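Local coordinates for protein glycosyl hydrolase BlGH5_18 (Bifidobacterium longum subsp. infantis, PDB 7LQX) that probably hydrolyses glycosidic bonds in N-glycans as a family GH5 (subfamily 18) glycoside hydrolase of a gut bacterium, at residues 35-38 with 39-42; 43-46 with 47-50; 253-256 with 257-261. One frame throughout, in Å; residues are numbered along the deposited sequence.

Interaction 1 of 3, residues 35-38 with 39-42. With EDO (1,2-ethanediol), chain B.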
loop_
_atom_site.group_PDB
_atom_site.type_symbol
_atom_site.label_atom_id
_atom_site.label_comp_id
_atom_site.label_asym_id
_atom_site.label_seq_id
_atom_site.Cartn_x
_atom_site.Cartn_y
_atom_site.Cartn_z
ATOM N N GLY A 35 1.638 -5.130 17.943
ATOM C CA GLY A 35 1.421 -4.517 16.658
ATOM C C GLY A 35 0.941 -5.421 15.538
ATOM O O GLY A 35 0.789 -4.935 14.415
ATOM N N TRP A 36 0.680 -6.696 15.797
ATOM C CA TRP A 36 0.252 -7.582 14.713
ATOM C C TRP A 36 1.313 -7.502 13.611
ATOM O O TRP A 36 2.497 -7.349 13.894
ATOM C CB TRP A 36 -1.165 -7.227 14.302
ATOM C CG TRP A 36 -1.860 -8.194 13.367
ATOM C CD1 TRP A 36 -2.268 -9.467 13.650
ATOM C CD2 TRP A 36 -2.249 -7.943 12.008
ATOM N NE1 TRP A 36 -2.887 -10.021 12.551
ATOM C CE2 TRP A 36 -2.879 -9.107 11.529
ATOM C CE3 TRP A 36 -2.109 -6.856 11.148
ATOM C CZ2 TRP A 36 -3.384 -9.204 10.231
ATOM C CZ3 TRP A 36 -2.610 -6.953 9.850
ATOM C CH2 TRP A 36 -3.244 -8.121 9.410
ATOM N N PHE A 37 0.917 -7.597 12.342
ATOM C CA PHE A 37 1.901 -7.456 11.261
ATOM C C PHE A 37 2.285 -6.017 10.984
ATOM O O PHE A 37 3.095 -5.771 10.085
ATOM C CB PHE A 37 1.430 -8.202 10.019
ATOM C CG PHE A 37 1.204 -9.655 10.289
ATOM C CD1 PHE A 37 2.256 -10.460 10.689
ATOM C CD2 PHE A 37 -0.057 -10.203 10.213
ATOM C CE1 PHE A 37 2.048 -11.799 10.977
ATOM C CE2 PHE A 37 -0.269 -11.539 10.502
ATOM C CZ PHE A 37 0.790 -12.334 10.881
ATOM N N HIS A 38 1.762 -5.072 11.757
ATOM C CA HIS A 38 2.320 -3.727 11.798
ATOM C C HIS A 38 3.559 -3.655 12.684
ATOM O O HIS A 38 4.231 -2.619 12.704
ATOM C CB HIS A 38 1.230 -2.741 12.226
ATOM C CG HIS A 38 -0.075 -2.966 11.525
ATOM N ND1 HIS A 38 -0.168 -3.067 10.154
ATOM C CD2 HIS A 38 -1.328 -3.164 12.002
ATOM C CE1 HIS A 38 -1.427 -3.288 9.814
ATOM N NE2 HIS A 38 -2.151 -3.350 10.917
ATOM N N PHE A 39 3.875 -4.753 13.382
ATOM C CA PHE A 39 5.112 -4.873 14.147
ATOM C C PHE A 39 6.314 -4.390 13.351
ATOM O O PHE A 39 7.215 -3.744 13.893
ATOM C CB PHE A 39 5.296 -6.358 14.511
ATOM C CG PHE A 39 6.647 -6.692 15.096
ATOM C CD1 PHE A 39 7.726 -6.968 14.271
ATOM C CD2 PHE A 39 6.841 -6.710 16.465
ATOM C CE1 PHE A 39 8.973 -7.253 14.802
ATOM C CE2 PHE A 39 8.088 -7.005 17.003
ATOM C CZ PHE A 39 9.155 -7.278 16.161
ATOM N N TRP A 40 6.365 -4.736 12.067
ATOM C CA TRP A 40 7.566 -4.495 11.282
ATOM C C TRP A 40 7.895 -3.019 11.136
ATOM O O TRP A 40 9.043 -2.679 10.827
ATOM C CB TRP A 40 7.374 -5.095 9.898
ATOM C CG TRP A 40 7.112 -6.563 9.884
ATOM C CD1 TRP A 40 5.941 -7.181 9.569
ATOM C CD2 TRP A 40 8.048 -7.607 10.186
ATOM N NE1 TRP A 40 6.087 -8.547 9.644
ATOM C CE2 TRP A 40 7.368 -8.833 10.033
ATOM C CE3 TRP A 40 9.392 -7.624 10.568
ATOM C CZ2 TRP A 40 7.989 -10.066 10.234
ATOM C CZ3 TRP A 40 10.004 -8.851 10.777
ATOM C CH2 TRP A 40 9.300 -10.052 10.611
ATOM N N LEU A 41 6.910 -2.137 11.319
ATOM C CA LEU A 41 7.143 -0.702 11.233
ATOM C C LEU A 41 7.797 -0.143 12.489
ATOM O O LEU A 41 8.318 0.975 12.452
ATOM C CB LEU A 41 5.821 0.013 10.959
ATOM C CG LEU A 41 5.215 -0.253 9.583
ATOM C CD1 LEU A 41 3.782 0.272 9.512
ATOM C CD2 LEU A 41 6.048 0.355 8.478
ATOM N N ASP A 42 7.791 -0.892 13.591
ATOM C CA ASP A 42 8.410 -0.459 14.839
ATOM C C ASP A 42 8.722 -1.692 15.677
ATOM O O ASP A 42 8.025 -1.970 16.660
ATOM C CB ASP A 42 7.470 0.479 15.593
ATOM C CG ASP A 42 8.060 0.989 16.896
ATOM O OD1 ASP A 42 9.301 1.018 17.042
ATOM O OD2 ASP A 42 7.269 1.371 17.778
HETATM C C1 EDO B . 4.009 -0.960 15.880
HETATM O O1 EDO B . 2.788 -1.434 16.450
HETATM C C2 EDO B . 3.721 0.161 14.887
HETATM O O2 EDO B . 2.784 -0.281 13.898
#
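The carbonyl of F37 meets the indole of W40 at its edge, F37 O lying 3.2 Å from W40 CD1 and close to the ring plane. Around this meeting F39 N donates to W36 O at 3.0 Å, and L41 N to H38 O at 3.1 Å, both i to i+3 bonds in keeping with the 3-10 segment 37-41. H38 O is gripped a second time by 1,2-ethanediol, whose O2 donates to it at 3.0 Å; this molecule, probably from the crystallisation liquor, is also bonded to W78 NE1 of the second subunit. G35, at the start of the turn, adopts backbone angles (phi 103°) that by themselves call for glycine, and a CB there would also run into O1 of the 1,2-ethanediol.

Further out, W36, F37 and H38 pack on one another, while F39 and W40 point elsewhere. F37 CD2 lies 3.3 Å above the plane of the W36 indole, over its centre, and W36 CE3 lies 3.5 Å above the plane of the H38 imidazole, off its centre. With CG anti to the backbone N (chi1 170°), the F39 ring is carried away from the turn towards V48. The W40 indole bonds through NE1 to F66 O and packs on M90 and V87 of helix 81-96. A leucine in place of W40 would probably leave F66 O without this donor and open a gap against helix 81-96. These contacts shape an aromatic-rich 3-10 turn between strand 25-29 and helix 45-57, the first beta-alpha connection of the TIM barrel typical of GH5 enzymes.

Interaction 2 of 3, residues 43-46 with 47-50; sequences PDWP and SVKE
S47 donates two good bonds to D44, one from its hydroxyl to the backbone carbonyl and one from its N-H to the carboxylate. S47 OG reaches D44 O over just 2.6 Å, and S47 N donates to D44 OD1 at 3.0 Å, an N-H···O angle of 151°. The carboxylate takes this N-H from above its plane rather than within it. D44 reaches it because its CG is anti to the backbone N (chi1 175°), which folds the acid back over the first turn, whereas S47 OG sits between its own N and carbonyl carbon, which brings the hydroxyl up to D44 O. The same carbonyl also receives weak bonds from S47 N and V48 N, so D44 O gathers several donors while the regular pattern is still setting in.

D44 is thus the N-cap of helix 45-57, the helix of the beta-alpha-beta unit that links strand 25-29 to strand 62-65 in the barrel. The negative carboxylate at this end would be expected to suit the helix dipole. P46, in the first turn, has no N-H to offer, and none is called for there. Regular helical bonding takes over with K49 N to W45 O at 3.0 Å, nearly straight at 169°, and E50 N to P46 O.

Outside the backbone, the W45 indole and the V48 side chain extend alongside each other in one direction, with V48 CG2 3.8 Å from W45 CE3. P43 CB lies 3.3 Å above one face of the W45 indole, nearer the ring's margin than its middle. R89 makes a cation-pi contact with the W45 ring, and the E50 carboxylate forms salt bridges with R53 and R54.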
loop_
_atom_site.group_PDB
_atom_site.type_symbol
_atom_site.label_atom_id
_atom_site.label_comp_id
_atom_site.label_asym_id
_atom_site.label_seq_id
_atom_site.Cartn_x
_atom_site.Cartn_y
_atom_site.Cartn_z
ATOM N N PRO A 43 9.747 -2.462 15.316
ATOM C CA PRO A 43 9.993 -3.730 16.016
ATOM C C PRO A 43 10.302 -3.537 17.495
ATOM O O PRO A 43 11.108 -2.689 17.878
ATOM C CB PRO A 43 11.188 -4.326 15.260
ATOM C CG PRO A 43 11.104 -3.708 13.885
ATOM C CD PRO A 43 10.615 -2.303 14.133
ATOM N N ASP A 44 9.647 -4.342 18.326
ATOM C CA ASP A 44 9.903 -4.428 19.768
ATOM C C ASP A 44 10.469 -5.830 19.976
ATOM O O ASP A 44 9.718 -6.804 20.069
ATOM C CB ASP A 44 8.604 -4.196 20.532
ATOM C CG ASP A 44 8.745 -4.375 22.041
ATOM O OD1 ASP A 44 9.708 -5.012 22.516
ATOM O OD2 ASP A 44 7.851 -3.884 22.759
ATOM N N TRP A 45 11.789 -5.935 20.016
ATOM C CA TRP A 45 12.412 -7.254 20.011
ATOM C C TRP A 45 12.230 -7.976 21.338
ATOM O O TRP A 45 12.001 -9.188 21.329
ATOM C CB TRP A 45 13.876 -7.191 19.564
ATOM C CG TRP A 45 13.961 -6.803 18.121
ATOM C CD1 TRP A 45 14.515 -5.677 17.604
ATOM C CD2 TRP A 45 13.420 -7.532 17.011
ATOM N NE1 TRP A 45 14.370 -5.661 16.238
ATOM C CE2 TRP A 45 13.699 -6.789 15.850
ATOM C CE3 TRP A 45 12.741 -8.743 16.890
ATOM C CZ2 TRP A 45 13.322 -7.219 14.585
ATOM C CZ3 TRP A 45 12.365 -9.163 15.639
ATOM C CH2 TRP A 45 12.655 -8.406 14.501
ATOM N N PRO A 46 12.307 -7.299 22.490
ATOM C CA PRO A 46 11.946 -7.992 23.742
ATOM C C PRO A 46 10.565 -8.626 23.696
ATOM O O PRO A 46 10.367 -9.719 24.242
ATOM C CB PRO A 46 12.064 -6.887 24.803
ATOM C CG PRO A 46 13.100 -5.973 24.246
ATOM C CD PRO A 46 12.837 -5.947 22.751
ATOM N N SER A 47 9.603 -7.988 23.022
ATOM C CA SER A 47 8.269 -8.572 22.947
ATOM C C SER A 47 8.261 -9.840 22.102
ATOM O O SER A 47 7.469 -10.747 22.375
ATOM C CB SER A 47 7.247 -7.554 22.432
ATOM O OG SER A 47 7.316 -7.369 21.029
ATOM N N VAL A 48 9.125 -9.926 21.082
ATOM C CA VAL A 48 9.210 -11.144 20.281
ATOM C C VAL A 48 9.828 -12.271 21.093
ATOM O O VAL A 48 9.374 -13.422 21.035
ATOM C CB VAL A 48 9.999 -10.891 18.987
ATOM C CG1 VAL A 48 10.133 -12.193 18.199
ATOM C CG2 VAL A 48 9.321 -9.837 18.155
ATOM N N LYS A 49 10.888 -11.969 21.845
ATOM C CA LYS A 49 11.478 -12.973 22.721
ATOM C C LYS A 49 10.428 -13.535 23.673
ATOM O O LYS A 49 10.336 -14.752 23.871
ATOM C CB LYS A 49 12.647 -12.378 23.503
ATOM C CG LYS A 49 13.380 -13.400 24.361
ATOM C CD LYS A 49 14.594 -12.791 25.041
ATOM C CE LYS A 49 15.285 -13.801 25.946
ATOM N NZ LYS A 49 16.426 -13.193 26.684
ATOM N N GLU A 50 9.619 -12.655 24.273
ATOM C CA GLU A 50 8.599 -13.114 25.205
ATOM C C GLU A 50 7.514 -13.908 24.487
ATOM O O GLU A 50 7.085 -14.960 24.979
ATOM C CB GLU A 50 7.996 -11.932 25.958
ATOM C CG GLU A 50 6.979 -12.351 27.000
ATOM C CD GLU A 50 7.569 -13.206 28.107
ATOM O OE1 GLU A 50 8.813 -13.337 28.198
ATOM O OE2 GLU A 50 6.777 -13.755 28.898
#

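Interaction 3 of 3, residues 253-256 with 257-261; sequences HALY and LAELS
Four consecutive backbone bonds tie residues 253-256 to the next turn: L257 N to H253 O, A258 N to A254 O, E259 N to L255 O at 2.9 Å and L260 N to Y256 O at 2.8 Å. All are close to straight, the E259 bond reaching 166°. S261 OG adds a bond of 2.8 Å to A258 O, tucking the hydroxyl against the helix backbone.

Side-chain contacts one turn apart are van der Waals in kind. L257 CD1 comes within 3.4 Å of H253 CE1, the leucine end meeting the imidazole at a slant. Y256, its CG anti to the backbone N (chi1 171°), leans along the helix so that its CE2 makes an apolar contact with L260 CD2 at 4.1 Å. L255 CD1 lies beside the E259 carboxylate, 3.9 Å from E259 OE2.

The buried polar ends find partners beyond these turns. H253 ND1 is hydrogen-bonded with S233 OG, Y256 OH with C383 O, and E259 OE1 with T404 OG1 as well as forming a salt bridge with R262. The Y256 ring also meets F390 and W393 edge-to-face. This part of helix 248-264 is buried, its L257 and S261 packing on strand 229-233 and its Y256 and L255 on helix 388-399, as suits a TIM-barrel helix wedged between its own barrel strand and the C-terminal region with its three-stranded parallel sheet.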
loop_
_atom_site.group_PDB
_atom_site.type_symbol
_atom_site.label_atom_id
_atom_site.label_comp_id
_atom_site.label_asym_id
_atom_site.label_seq_id
_atom_site.Cartn_x
_atom_site.Cartn_y
_atom_site.Cartn_z
ATOM N N HIS A 253 -13.242 -31.371 8.358
ATOM C CA HIS A 253 -12.887 -30.616 7.162
ATOM C C HIS A 253 -11.390 -30.660 6.875
ATOM O O HIS A 253 -10.979 -30.751 5.711
ATOM C CB HIS A 253 -13.376 -29.169 7.262
ATOM C CG HIS A 253 -13.177 -28.389 6.001
ATOM N ND1 HIS A 253 -12.041 -27.648 5.754
ATOM C CD2 HIS A 253 -13.948 -28.274 4.894
ATOM C CE1 HIS A 253 -12.126 -27.105 4.554
ATOM N NE2 HIS A 253 -13.272 -27.466 4.010
ATOM N N ALA A 254 -10.553 -30.556 7.912
ATOM C CA ALA A 254 -9.111 -30.537 7.675
ATOM C C ALA A 254 -8.631 -31.885 7.153
ATOM O O ALA A 254 -7.832 -31.945 6.213
ATOM C CB ALA A 254 -8.357 -30.150 8.950
ATOM N N LEU A 255 -9.113 -32.978 7.755
ATOM C CA LEU A 255 -8.813 -34.306 7.238
ATOM C C LEU A 255 -9.248 -34.440 5.788
ATOM O O LEU A 255 -8.526 -35.008 4.956
ATOM C CB LEU A 255 -9.531 -35.354 8.090
ATOM C CG LEU A 255 -9.459 -36.792 7.572
ATOM C CD1 LEU A 255 -8.022 -37.271 7.455
ATOM C CD2 LEU A 255 -10.261 -37.731 8.468
ATOM N N TYR A 256 -10.445 -33.941 5.474
ATOM C CA TYR A 256 -10.951 -34.041 4.113
ATOM C C TYR A 256 -10.017 -33.364 3.123
ATOM O O TYR A 256 -9.682 -33.940 2.085
ATOM C CB TYR A 256 -12.347 -33.429 4.023
ATOM C CG TYR A 256 -12.833 -33.310 2.595
ATOM C CD1 TYR A 256 -13.155 -34.442 1.857
ATOM C CD2 TYR A 256 -12.935 -32.078 1.980
ATOM C CE1 TYR A 256 -13.587 -34.346 0.562
ATOM C CE2 TYR A 256 -13.376 -31.968 0.675
ATOM C CZ TYR A 256 -13.694 -33.114 -0.032
ATOM O OH TYR A 256 -14.136 -33.030 -1.332
ATOM N N LEU A 257 -9.593 -32.134 3.411
ATOM C CA LEU A 257 -8.695 -31.456 2.485
ATOM C C LEU A 257 -7.380 -32.209 2.346
ATOM O O LEU A 257 -6.802 -32.275 1.255
ATOM C CB LEU A 257 -8.445 -30.018 2.930
ATOM C CG LEU A 257 -9.540 -29.032 2.535
ATOM C CD1 LEU A 257 -9.152 -27.597 2.892
ATOM C CD2 LEU A 257 -9.893 -29.129 1.047
ATOM N N ALA A 258 -6.876 -32.768 3.441
ATOM C CA ALA A 258 -5.644 -33.542 3.351
ATOM C C ALA A 258 -5.817 -34.734 2.412
ATOM O O ALA A 258 -4.981 -34.973 1.533
ATOM C CB ALA A 258 -5.206 -34.000 4.741
ATOM N N GLU A 259 -6.911 -35.481 2.572
ATOM C CA GLU A 259 -7.153 -36.634 1.708
ATOM C C GLU A 259 -7.430 -36.208 0.273
ATOM O O GLU A 259 -6.982 -36.865 -0.672
ATOM C CB GLU A 259 -8.316 -37.466 2.246
ATOM C CG GLU A 259 -8.028 -38.149 3.579
ATOM C CD GLU A 259 -6.794 -39.038 3.544
ATOM O OE1 GLU A 259 -6.432 -39.541 2.459
ATOM O OE2 GLU A 259 -6.183 -39.236 4.606
ATOM N N LEU A 260 -8.170 -35.115 0.085
ATOM C CA LEU A 260 -8.416 -34.612 -1.259
ATOM C C LEU A 260 -7.101 -34.315 -1.959
ATOM O O LEU A 260 -6.917 -34.665 -3.130
ATOM C CB LEU A 260 -9.301 -33.369 -1.180
ATOM C CG LEU A 260 -9.671 -32.712 -2.503
ATOM C CD1 LEU A 260 -10.473 -33.631 -3.395
ATOM C CD2 LEU A 260 -10.460 -31.435 -2.220
ATOM N N SER A 261 -6.163 -33.680 -1.258
ATOM C CA SER A 261 -4.897 -33.341 -1.891
ATOM C C SER A 261 -4.138 -34.588 -2.318
ATOM O O SER A 261 -3.486 -34.588 -3.365
ATOM C CB SER A 261 -4.064 -32.461 -0.957
ATOM O OG SER A 261 -3.453 -33.180 0.104
#

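How the interactions relate
Interactions 1 and 2 are neighbours in chain and in space, their centres about 11 Å apart, and the F39 ring joins them: F39 CZ lies 3.2 Å from V48 CG2 and 3.8 Å from W45 CZ3. Both belong to the path from strand 25-29 into helix 45-57, but interaction 1 is a mostly buried aromatic turn reaching the second subunit, whereas interaction 2 is a partly exposed helix start marked by the D44 N-cap and the S47 hydroxyl bond. Interaction 3 lies across the chain's centre, its own centre about 33 Å from that of interaction 1. Fully buried mid-helix, it relies on regular backbone bonding and apolar packing, with polar ends satisfied from other elements.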